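Local structure of CpuTA1 (5K3W) at residues A[234-239]-A[250-255]; A[241-246]-A[265-270]. The protein belongs to the class IV aminotransferase family and binds the cofactor pyridoxal-5'-phosphate. All coordinates share one frame; numbering follows the deposited sequence.

Interaction 1. Residues A[234-239]-A[250-255]. With PLP (pyridoxal-5'-phosphate), chain C.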
ATOM      1  N   THR A 234      -3.056  -9.373 -18.138  1.00 17.41           N
ATOM      2  CA  THR A 234      -2.973 -10.624 -18.875  1.00 20.93           C
ATOM      3  C   THR A 234      -4.340 -11.015 -19.434  1.00 20.90           C
ATOM      4  O   THR A 234      -4.419 -11.534 -20.552  1.00 29.68           O
ATOM      5  CB  THR A 234      -2.374 -11.734 -18.002  1.00 19.57           C
ATOM      6  OG1 THR A 234      -3.254 -12.069 -16.923  1.00 23.66           O
ATOM      7  CG2 THR A 234      -1.036 -11.302 -17.436  1.00 18.46           C
ATOM      8  N   THR A 235      -5.430 -10.717 -18.717  1.00 17.93           N
ATOM      9  CA  THR A 235      -6.756 -11.078 -19.224  1.00 19.11           C
ATOM     10  C   THR A 235      -7.156 -10.213 -20.415  1.00 21.06           C
ATOM     11  O   THR A 235      -7.687 -10.723 -21.409  1.00 22.51           O
ATOM     12  CB  THR A 235      -7.797 -10.967 -18.109  1.00 19.77           C
ATOM     13  OG1 THR A 235      -7.319 -11.652 -16.950  1.00 20.55           O
ATOM     14  CG2 THR A 235      -9.124 -11.592 -18.537  1.00 16.75           C
ATOM     15  N   GLN A 236      -6.895  -8.905 -20.335  1.00 21.88           N
ATOM     16  CA  GLN A 236      -7.187  -8.003 -21.446  1.00 19.61           C
ATOM     17  C   GLN A 236      -6.509  -8.459 -22.737  1.00 23.87           C
ATOM     18  O   GLN A 236      -7.117  -8.418 -23.817  1.00 23.62           O
ATOM     19  CB  GLN A 236      -6.756  -6.579 -21.079  1.00 19.04           C
ATOM     20  CG  GLN A 236      -6.845  -5.587 -22.213  1.00 18.14           C
ATOM     21  CD  GLN A 236      -5.586  -5.578 -23.079  1.00 25.24           C
ATOM     22  OE1 GLN A 236      -4.473  -5.416 -22.577  1.00 22.25           O
ATOM     23  NE2 GLN A 236      -5.762  -5.761 -24.385  1.00 21.54           N
ATOM     24  N   ALA A 237      -5.243  -8.876 -22.658  1.00 17.05           N
ATOM     25  CA  ALA A 237      -4.599  -9.390 -23.861  1.00 26.43           C
ATOM     26  C   ALA A 237      -5.346 -10.608 -24.394  1.00 28.08           C
ATOM     27  O   ALA A 237      -5.584 -10.717 -25.602  1.00 28.43           O
ATOM     28  CB  ALA A 237      -3.127  -9.716 -23.599  1.00 17.34           C
ATOM     29  N   ALA A 238      -5.752 -11.528 -23.515  1.00 22.75           N
ATOM     30  CA  ALA A 238      -6.503 -12.673 -24.019  1.00 24.04           C
ATOM     31  C   ALA A 238      -7.869 -12.255 -24.547  1.00 30.57           C
ATOM     32  O   ALA A 238      -8.413 -12.917 -25.438  1.00 29.63           O
ATOM     33  CB  ALA A 238      -6.657 -13.740 -22.943  1.00 22.27           C
ATOM     34  N   VAL A 239      -8.433 -11.163 -24.019  1.00 23.52           N
ATOM     35  CA  VAL A 239      -9.716 -10.692 -24.526  1.00 23.27           C
ATOM     36  C   VAL A 239      -9.558 -10.116 -25.920  1.00 27.58           C
ATOM     37  O   VAL A 239     -10.424 -10.296 -26.780  1.00 29.60           O
ATOM     38  CB  VAL A 239     -10.347  -9.660 -23.580  1.00 26.34           C
ATOM     39  CG1 VAL A 239     -11.511  -8.960 -24.297  1.00 21.75           C
ATOM     40  CG2 VAL A 239     -10.813 -10.331 -22.305  1.00 19.58           C
ATOM     41  N   THR A 250      -9.256  -4.204 -32.779  1.00 32.30           N
ATOM     42  CA  THR A 250      -8.915  -3.881 -31.405  1.00 25.51           C
ATOM     43  C   THR A 250      -7.944  -2.711 -31.383  1.00 28.64           C
ATOM     44  O   THR A 250      -7.190  -2.495 -32.330  1.00 28.36           O
ATOM     45  CB  THR A 250      -8.286  -5.077 -30.698  1.00 24.73           C
ATOM     46  OG1 THR A 250      -7.195  -5.538 -31.488  1.00 31.33           O
ATOM     47  CG2 THR A 250      -9.306  -6.203 -30.516  1.00 23.85           C
ATOM     48  N   GLU A 251      -7.941  -1.969 -30.279  1.00 32.77           N
ATOM     49  CA  GLU A 251      -7.206  -0.714 -30.253  1.00 26.45           C
ATOM     50  C   GLU A 251      -6.845  -0.345 -28.821  1.00 31.86           C
ATOM     51  O   GLU A 251      -7.709  -0.373 -27.936  1.00 29.18           O
ATOM     52  CB  GLU A 251      -8.036   0.396 -30.900  1.00 33.58           C
ATOM     53  CG  GLU A 251      -7.290   1.684 -31.154  1.00 40.90           C
ATOM     54  CD  GLU A 251      -8.191   2.755 -31.747  1.00 57.58           C
ATOM     55  OE1 GLU A 251      -9.210   2.395 -32.390  1.00 51.11           O
ATOM     56  OE2 GLU A 251      -7.884   3.955 -31.560  1.00 58.40           O
ATOM     57  N   TYR A 252      -5.566  -0.026 -28.607  1.00 21.09           N
ATOM     58  CA  TYR A 252      -5.097   0.642 -27.406  1.00 24.53           C
ATOM     59  C   TYR A 252      -5.085   2.141 -27.656  1.00 28.63           C
ATOM     60  O   TYR A 252      -4.622   2.594 -28.704  1.00 35.61           O
ATOM     61  CB  TYR A 252      -3.690   0.181 -27.025  1.00 18.15           C
ATOM     62  CG  TYR A 252      -3.578  -1.291 -26.710  1.00 23.91           C
ATOM     63  CD1 TYR A 252      -3.365  -2.214 -27.718  1.00 21.10           C
ATOM     64  CD2 TYR A 252      -3.694  -1.761 -25.400  1.00 18.38           C
ATOM     65  CE1 TYR A 252      -3.270  -3.566 -27.438  1.00 24.16           C
ATOM     66  CE2 TYR A 252      -3.594  -3.104 -25.110  1.00 18.68           C
ATOM     67  CZ  TYR A 252      -3.378  -4.007 -26.140  1.00 22.27           C
ATOM     68  OH  TYR A 252      -3.265  -5.354 -25.889  1.00 24.57           O
ATOM     69  N   ARG A 253      -5.577   2.909 -26.693  1.00 32.92           N
ATOM     70  CA  ARG A 253      -5.607   4.354 -26.871  1.00 29.63           C
ATOM     71  C   ARG A 253      -6.022   5.016 -25.566  1.00 30.68           C
ATOM     72  O   ARG A 253      -6.369   4.351 -24.584  1.00 29.26           O
ATOM     73  CB  ARG A 253      -6.558   4.740 -27.999  1.00 35.71           C
ATOM     74  CG  ARG A 253      -7.952   4.245 -27.764  1.00 39.38           C
ATOM     75  CD  ARG A 253      -8.962   5.345 -27.997  1.00 50.49           C
ATOM     76  NE  ARG A 253      -8.991   5.762 -29.392  1.00 60.09           N
ATOM     77  CZ  ARG A 253     -10.033   6.359 -29.958  1.00 67.66           C
ATOM     78  NH1 ARG A 253     -11.123   6.599 -29.237  1.00 57.11           N
ATOM     79  NH2 ARG A 253      -9.990   6.705 -31.241  1.00 73.45           N
ATOM     80  N   ARG A 254      -5.957   6.341 -25.570  1.00 25.96           N
ATOM     81  CA  ARG A 254      -6.536   7.129 -24.499  1.00 26.97           C
ATOM     82  C   ARG A 254      -8.033   7.243 -24.710  1.00 29.80           C
ATOM     83  O   ARG A 254      -8.492   7.588 -25.802  1.00 35.43           O
ATOM     84  CB  ARG A 254      -5.912   8.512 -24.440  1.00 24.12           C
ATOM     85  CG  ARG A 254      -4.446   8.444 -24.216  1.00 40.05           C
ATOM     86  CD  ARG A 254      -3.871   9.739 -23.677  1.00 34.74           C
ATOM     87  NE  ARG A 254      -2.425   9.602 -23.708  1.00 43.69           N
ATOM     88  CZ  ARG A 254      -1.713   9.641 -24.829  1.00 44.83           C
ATOM     89  NH1 ARG A 254      -2.330   9.843 -25.992  1.00 32.88           N
ATOM     90  NH2 ARG A 254      -0.392   9.490 -24.784  1.00 38.87           N
ATOM     91  N   ILE A 255      -8.784   6.953 -23.661  1.00 23.03           N
ATOM     92  CA  ILE A 255     -10.231   6.942 -23.690  1.00 25.72           C
ATOM     93  C   ILE A 255     -10.697   7.923 -22.624  1.00 27.57           C
ATOM     94  O   ILE A 255     -10.584   7.650 -21.422  1.00 30.50           O
ATOM     95  CB  ILE A 255     -10.775   5.531 -23.439  1.00 29.07           C
ATOM     96  CG1 ILE A 255     -10.150   4.568 -24.458  1.00 30.36           C
ATOM     97  CG2 ILE A 255     -12.300   5.511 -23.463  1.00 24.04           C
ATOM     98  CD1 ILE A 255     -10.543   3.115 -24.278  1.00 30.91           C
TER
HETATM   99  N1  PLP C 401      -5.540  -3.598 -12.706  1.00 28.40           N
HETATM  100  C2  PLP C 401      -5.077  -3.873 -11.452  1.00 30.06           C
HETATM  101  C2A PLP C 401      -4.784  -2.751 -10.475  1.00 16.89           C
HETATM  102  C3  PLP C 401      -4.862  -5.188 -11.084  1.00 23.95           C
HETATM  103  O3  PLP C 401      -4.374  -5.430  -9.791  1.00 18.43           O
HETATM  104  C4  PLP C 401      -5.108  -6.202 -11.977  1.00 26.31           C
HETATM  105  C4A PLP C 401      -4.923  -7.655 -11.633  1.00 23.24           C
HETATM  106  C5  PLP C 401      -5.575  -5.930 -13.227  1.00 26.73           C
HETATM  107  C6  PLP C 401      -5.784  -4.609 -13.589  1.00 28.17           C
HETATM  108  C5A PLP C 401      -5.868  -7.070 -14.197  1.00 21.88           C
HETATM  109  O4P PLP C 401      -4.734  -7.880 -14.447  1.00 22.44           O
HETATM  110  P   PLP C 401      -4.903  -9.424 -14.805  1.00 25.49           P
HETATM  111  O1P PLP C 401      -5.893  -9.605 -15.935  1.00 20.55           O
HETATM  112  O2P PLP C 401      -5.354 -10.218 -13.603  1.00 19.41           O
HETATM  113  O3P PLP C 401      -3.581  -9.973 -15.276  1.00 20.08           O
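O1P of the PLP phosphate is gripped twice by T235. T235 N lies 3.0 Å from PLP O1P, and T235 OG1 donates to the same oxygen at 2.7 Å. T234 repeats this pattern on the next oxygen, with both its backbone N and OG1 bonded to O3P; the OG1 to O3P bond is 2.7 Å long. The T235 hydroxyl sits beside its own backbone N, with chi1 at -49°, which lets one residue offer two donors to one oxygen. T234 and T235 begin the first turn of helix 234-245, so the phosphate sits at the helix N-terminus, a common way to bind this group. The partial positive charge of that helix end probably helps to hold it. R75, S271 and Y178 also bond to PLP.

Between segments 234-239 and 250-255 the link is one side-chain hydrogen bond. Q236 NE2 donates to Y252 OH at 2.9 Å, and the bond is nearly straight, at 163°. Y252 OH lies close to the amide plane of Q236. That amide stands at right angles to the tyrosine ring. The Q236 chain bends at chi2 (-86°), which swings the amide round to meet the ring end. Y252 comes from the opposite direction with its hydroxyl leading. On the strand, the residues before and after Y252 pair: E251 OE2 and R253 NE form a salt bridge of 3.0 Å, but its hydrogen bond is bent and weak. R253 also pairs with E259.

The contact joins the helix and the second strand of the beta-alpha-beta unit 220-224, 234-245, 250-253. Q236 and Y252 both touch T223 of strand 220-224, the F240 and Y252 rings meet edge-to-face, and helix 290-307 packs through L300 against T235, A238 and V239.

Interaction 2. Residues A[241-246]-A[265-270]. With PLP (pyridoxal-5'-phosphate), chain C.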
ATOM      1  N   ASP A 241      -7.421 -11.190 -28.028  1.00 31.79           N
ATOM      2  CA  ASP A 241      -7.289 -12.352 -28.897  1.00 30.62           C
ATOM      3  C   ASP A 241      -8.658 -12.884 -29.285  1.00 37.32           C
ATOM      4  O   ASP A 241      -8.905 -13.203 -30.457  1.00 35.66           O
ATOM      5  CB  ASP A 241      -6.449 -13.433 -28.219  1.00 25.42           C
ATOM      6  CG  ASP A 241      -4.975 -13.084 -28.193  1.00 39.45           C
ATOM      7  OD1 ASP A 241      -4.199 -13.760 -27.472  1.00 35.69           O
ATOM      8  OD2 ASP A 241      -4.594 -12.120 -28.899  1.00 35.56           O
ATOM      9  N   PHE A 242      -9.573 -12.965 -28.318  1.00 32.99           N
ATOM     10  CA  PHE A 242     -10.912 -13.458 -28.612  1.00 32.99           C
ATOM     11  C   PHE A 242     -11.575 -12.613 -29.689  1.00 36.16           C
ATOM     12  O   PHE A 242     -12.070 -13.143 -30.692  1.00 38.86           O
ATOM     13  CB  PHE A 242     -11.748 -13.479 -27.332  1.00 29.60           C
ATOM     14  CG  PHE A 242     -13.217 -13.691 -27.559  1.00 27.79           C
ATOM     15  CD1 PHE A 242     -13.761 -14.962 -27.531  1.00 28.79           C
ATOM     16  CD2 PHE A 242     -14.059 -12.617 -27.788  1.00 30.94           C
ATOM     17  CE1 PHE A 242     -15.112 -15.159 -27.731  1.00 26.69           C
ATOM     18  CE2 PHE A 242     -15.411 -12.809 -27.992  1.00 26.61           C
ATOM     19  CZ  PHE A 242     -15.938 -14.082 -27.966  1.00 31.88           C
ATOM     20  N   PHE A 243     -11.567 -11.286 -29.514  1.00 32.82           N
ATOM     21  CA  PHE A 243     -12.307 -10.412 -30.424  1.00 35.17           C
ATOM     22  C   PHE A 243     -11.669 -10.356 -31.813  1.00 32.54           C
ATOM     23  O   PHE A 243     -12.381 -10.320 -32.820  1.00 33.62           O
ATOM     24  CB  PHE A 243     -12.439  -9.012 -29.823  1.00 28.15           C
ATOM     25  CG  PHE A 243     -13.563  -8.886 -28.823  1.00 27.19           C
ATOM     26  CD1 PHE A 243     -14.886  -8.965 -29.233  1.00 23.59           C
ATOM     27  CD2 PHE A 243     -13.297  -8.675 -27.480  1.00 25.37           C
ATOM     28  CE1 PHE A 243     -15.925  -8.845 -28.327  1.00 25.07           C
ATOM     29  CE2 PHE A 243     -14.331  -8.559 -26.556  1.00 26.17           C
ATOM     30  CZ  PHE A 243     -15.650  -8.642 -26.981  1.00 28.84           C
ATOM     31  N   GLU A 244     -10.340 -10.329 -31.898  1.00 35.08           N
ATOM     32  CA  GLU A 244      -9.706 -10.378 -33.212  1.00 33.59           C
ATOM     33  C   GLU A 244     -10.094 -11.648 -33.962  1.00 48.15           C
ATOM     34  O   GLU A 244     -10.404 -11.603 -35.160  1.00 38.47           O
ATOM     35  CB  GLU A 244      -8.192 -10.277 -33.071  1.00 29.27           C
ATOM     36  CG  GLU A 244      -7.716  -8.863 -32.770  1.00 36.20           C
ATOM     37  CD  GLU A 244      -6.362  -8.838 -32.082  1.00 46.00           C
ATOM     38  OE1 GLU A 244      -6.139  -7.948 -31.234  1.00 40.54           O
ATOM     39  OE2 GLU A 244      -5.521  -9.714 -32.386  1.00 59.37           O
ATOM     40  N   GLU A 245     -10.109 -12.790 -33.261  1.00 47.57           N
ATOM     41  CA  GLU A 245     -10.505 -14.053 -33.879  1.00 44.98           C
ATOM     42  C   GLU A 245     -11.897 -13.977 -34.486  1.00 45.89           C
ATOM     43  O   GLU A 245     -12.199 -14.713 -35.432  1.00 50.27           O
ATOM     44  CB  GLU A 245     -10.462 -15.179 -32.850  1.00 49.72           C
ATOM     45  CG  GLU A 245      -9.436 -16.247 -33.130  1.00 55.24           C
ATOM     46  CD  GLU A 245      -9.578 -17.426 -32.184  1.00 69.89           C
ATOM     47  OE1 GLU A 245     -10.590 -17.480 -31.449  1.00 64.85           O
ATOM     48  OE2 GLU A 245      -8.680 -18.296 -32.175  1.00 77.97           O
ATOM     49  N   ARG A 246     -12.765 -13.124 -33.948  1.00 40.74           N
ATOM     50  CA  ARG A 246     -14.101 -12.941 -34.493  1.00 38.36           C
ATOM     51  C   ARG A 246     -14.210 -11.699 -35.369  1.00 34.22           C
ATOM     52  O   ARG A 246     -15.319 -11.198 -35.581  1.00 44.19           O
ATOM     53  CB  ARG A 246     -15.124 -12.885 -33.365  1.00 35.32           C
ATOM     54  CG  ARG A 246     -15.565 -14.238 -32.874  1.00 37.05           C
ATOM     55  CD  ARG A 246     -16.137 -14.092 -31.496  1.00 39.72           C
ATOM     56  NE  ARG A 246     -16.810 -15.292 -31.007  1.00 50.08           N
ATOM     57  CZ  ARG A 246     -18.103 -15.340 -30.697  1.00 53.49           C
ATOM     58  NH1 ARG A 246     -18.867 -14.257 -30.843  1.00 35.67           N
ATOM     59  NH2 ARG A 246     -18.633 -16.467 -30.231  1.00 42.20           N
ATOM     60  N   ALA A 265     -20.915  -1.309 -25.114  1.00 33.57           N
ATOM     61  CA  ALA A 265     -20.840  -2.286 -24.034  1.00 30.69           C
ATOM     62  C   ALA A 265     -19.508  -2.113 -23.327  1.00 23.89           C
ATOM     63  O   ALA A 265     -18.557  -1.568 -23.894  1.00 25.13           O
ATOM     64  CB  ALA A 265     -21.003  -3.725 -24.542  1.00 24.03           C
ATOM     65  N   LEU A 266     -19.456  -2.573 -22.074  1.00 23.20           N
ATOM     66  CA  LEU A 266     -18.265  -2.478 -21.241  1.00 21.83           C
ATOM     67  C   LEU A 266     -18.061  -3.774 -20.473  1.00 22.58           C
ATOM     68  O   LEU A 266     -19.025  -4.412 -20.039  1.00 17.42           O
ATOM     69  CB  LEU A 266     -18.361  -1.334 -20.231  1.00 15.69           C
ATOM     70  CG  LEU A 266     -18.593   0.064 -20.775  1.00 21.45           C
ATOM     71  CD1 LEU A 266     -18.897   0.990 -19.622  1.00 24.79           C
ATOM     72  CD2 LEU A 266     -17.365   0.543 -21.523  1.00 20.45           C
ATOM     73  N   TRP A 267     -16.788  -4.133 -20.275  1.00 24.97           N
ATOM     74  CA  TRP A 267     -16.396  -5.220 -19.386  1.00 23.47           C
ATOM     75  C   TRP A 267     -15.247  -4.777 -18.492  1.00 20.87           C
ATOM     76  O   TRP A 267     -14.393  -3.983 -18.896  1.00 18.05           O
ATOM     77  CB  TRP A 267     -15.941  -6.487 -20.148  1.00 21.49           C
ATOM     78  CG  TRP A 267     -16.950  -7.076 -21.073  1.00 23.17           C
ATOM     79  CD1 TRP A 267     -17.764  -8.145 -20.829  1.00 24.56           C
ATOM     80  CD2 TRP A 267     -17.239  -6.647 -22.409  1.00 22.33           C
ATOM     81  NE1 TRP A 267     -18.537  -8.409 -21.930  1.00 28.01           N
ATOM     82  CE2 TRP A 267     -18.233  -7.505 -22.916  1.00 25.75           C
ATOM     83  CE3 TRP A 267     -16.741  -5.628 -23.231  1.00 24.50           C
ATOM     84  CZ2 TRP A 267     -18.757  -7.365 -24.206  1.00 25.69           C
ATOM     85  CZ3 TRP A 267     -17.249  -5.497 -24.511  1.00 23.47           C
ATOM     86  CH2 TRP A 267     -18.252  -6.357 -24.985  1.00 26.59           C
ATOM     87  N   LEU A 268     -15.235  -5.307 -17.272  1.00 20.27           N
ATOM     88  CA  LEU A 268     -14.039  -5.374 -16.441  1.00 17.12           C
ATOM     89  C   LEU A 268     -13.466  -6.782 -16.542  1.00 19.45           C
ATOM     90  O   LEU A 268     -14.198  -7.764 -16.373  1.00 25.85           O
ATOM     91  CB  LEU A 268     -14.358  -5.054 -14.981  1.00 14.38           C
ATOM     92  CG  LEU A 268     -14.774  -3.626 -14.666  1.00 18.15           C
ATOM     93  CD1 LEU A 268     -14.740  -3.407 -13.170  1.00 11.47           C
ATOM     94  CD2 LEU A 268     -13.877  -2.639 -15.394  1.00 14.78           C
ATOM     95  N   VAL A 269     -12.170  -6.891 -16.804  1.00 19.16           N
ATOM     96  CA  VAL A 269     -11.536  -8.199 -16.969  1.00 20.82           C
ATOM     97  C   VAL A 269     -10.340  -8.315 -16.027  1.00 19.72           C
ATOM     98  O   VAL A 269      -9.631  -7.335 -15.775  1.00 17.42           O
ATOM     99  CB  VAL A 269     -11.115  -8.439 -18.437  1.00 24.87           C
ATOM    100  CG1 VAL A 269     -12.316  -8.303 -19.354  1.00 13.72           C
ATOM    101  CG2 VAL A 269      -9.992  -7.471 -18.855  1.00 22.00           C
ATOM    102  N   SER A 270     -10.128  -9.514 -15.500  1.00 25.39           N
ATOM    103  CA  SER A 270      -9.027  -9.798 -14.587  1.00 23.52           C
ATOM    104  C   SER A 270      -8.897 -11.313 -14.490  1.00 22.46           C
ATOM    105  O   SER A 270      -9.783 -12.054 -14.928  1.00 20.66           O
ATOM    106  CB  SER A 270      -9.254  -9.159 -13.210  1.00 23.88           C
ATOM    107  OG  SER A 270     -10.377  -9.713 -12.558  1.00 20.61           O
TER
HETATM  108  N1  PLP C 401      -5.540  -3.598 -12.706  1.00 28.40           N
HETATM  109  C2  PLP C 401      -5.077  -3.873 -11.452  1.00 30.06           C
HETATM  110  C2A PLP C 401      -4.784  -2.751 -10.475  1.00 16.89           C
HETATM  111  C3  PLP C 401      -4.862  -5.188 -11.084  1.00 23.95           C
HETATM  112  O3  PLP C 401      -4.374  -5.430  -9.791  1.00 18.43           O
HETATM  113  C4  PLP C 401      -5.108  -6.202 -11.977  1.00 26.31           C
HETATM  114  C4A PLP C 401      -4.923  -7.655 -11.633  1.00 23.24           C
HETATM  115  C5  PLP C 401      -5.575  -5.930 -13.227  1.00 26.73           C
HETATM  116  C6  PLP C 401      -5.784  -4.609 -13.589  1.00 28.17           C
HETATM  117  C5A PLP C 401      -5.868  -7.070 -14.197  1.00 21.88           C
HETATM  118  O4P PLP C 401      -4.734  -7.880 -14.447  1.00 22.44           O
HETATM  119  P   PLP C 401      -4.903  -9.424 -14.805  1.00 25.49           P
HETATM  120  O1P PLP C 401      -5.893  -9.605 -15.935  1.00 20.55           O
HETATM  121  O2P PLP C 401      -5.354 -10.218 -13.603  1.00 19.41           O
HETATM  122  O3P PLP C 401      -3.581  -9.973 -15.276  1.00 20.08           O
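F243 brings the far end of its ring to the six-membered ring of W267, where CZ of F243 lies 4.0 Å from CH2 of W267. No other pair of residues touches between the two segments. The two side chains come from opposite directions. The planes are inclined at 55° with the centroids 5.7 Å apart, so the rings meet obliquely. The backbones stay well apart, with 12.9 Å between CA of F243 and CA of W267. The long side chains bridge that gap.

Both rings are buried, and each has further neighbours. F242 places CD2 over the centre of one face of the F243 ring, 3.8 Å above its plane. Y248 meets F243 edge-to-face. The indole N-H side of W267 is also occupied, since NE1 hydrogen-bonds to OG1 of T293. W267 touches I214 and P277 as well, on the strands that flank its own.

This is helix-on-sheet packing in the class IV aminotransferase fold. Helix 234-245 lies against the mixed sheet in which strand 265-270 runs antiparallel to both 212-217 and 274-278. The strand leads toward the cofactor: at its end, CA of S270 is 3.4 Å from O1P of PLP.

Helix 290-307 packs along the end of helix 234-245 and also supplies T293 to W267. F242 packs on L296, and R246 NH2 forms a salt bridge with D295. F242 CZ sits over one face of the R246 guanidinium, 3.4 Å above its plane and offset toward the rim. D241 and E245 both touch Y299 of helix 290-307.

Overall arrangement
The centres of interactions 1 and 2 are 8 Å apart. Both use helix 234-245 and reach the same five-stranded mixed sheet. Interaction 1 takes the start of the helix to an edge strand, 250-253. Interaction 2 takes its later part to strand 265-270, deeper in the sheet. Their segments alternate along the chain: 234-239, 241-246, 250-255, 265-270. They also touch directly. T250 OG1 probably bonds to E244 OE1, and T235 packs on V269. The helix starts at PLP and strand 265-270 ends there, so interaction 2 joins two elements that meet at the phosphate, while interaction 1 ties the same helix to an edge strand away from it.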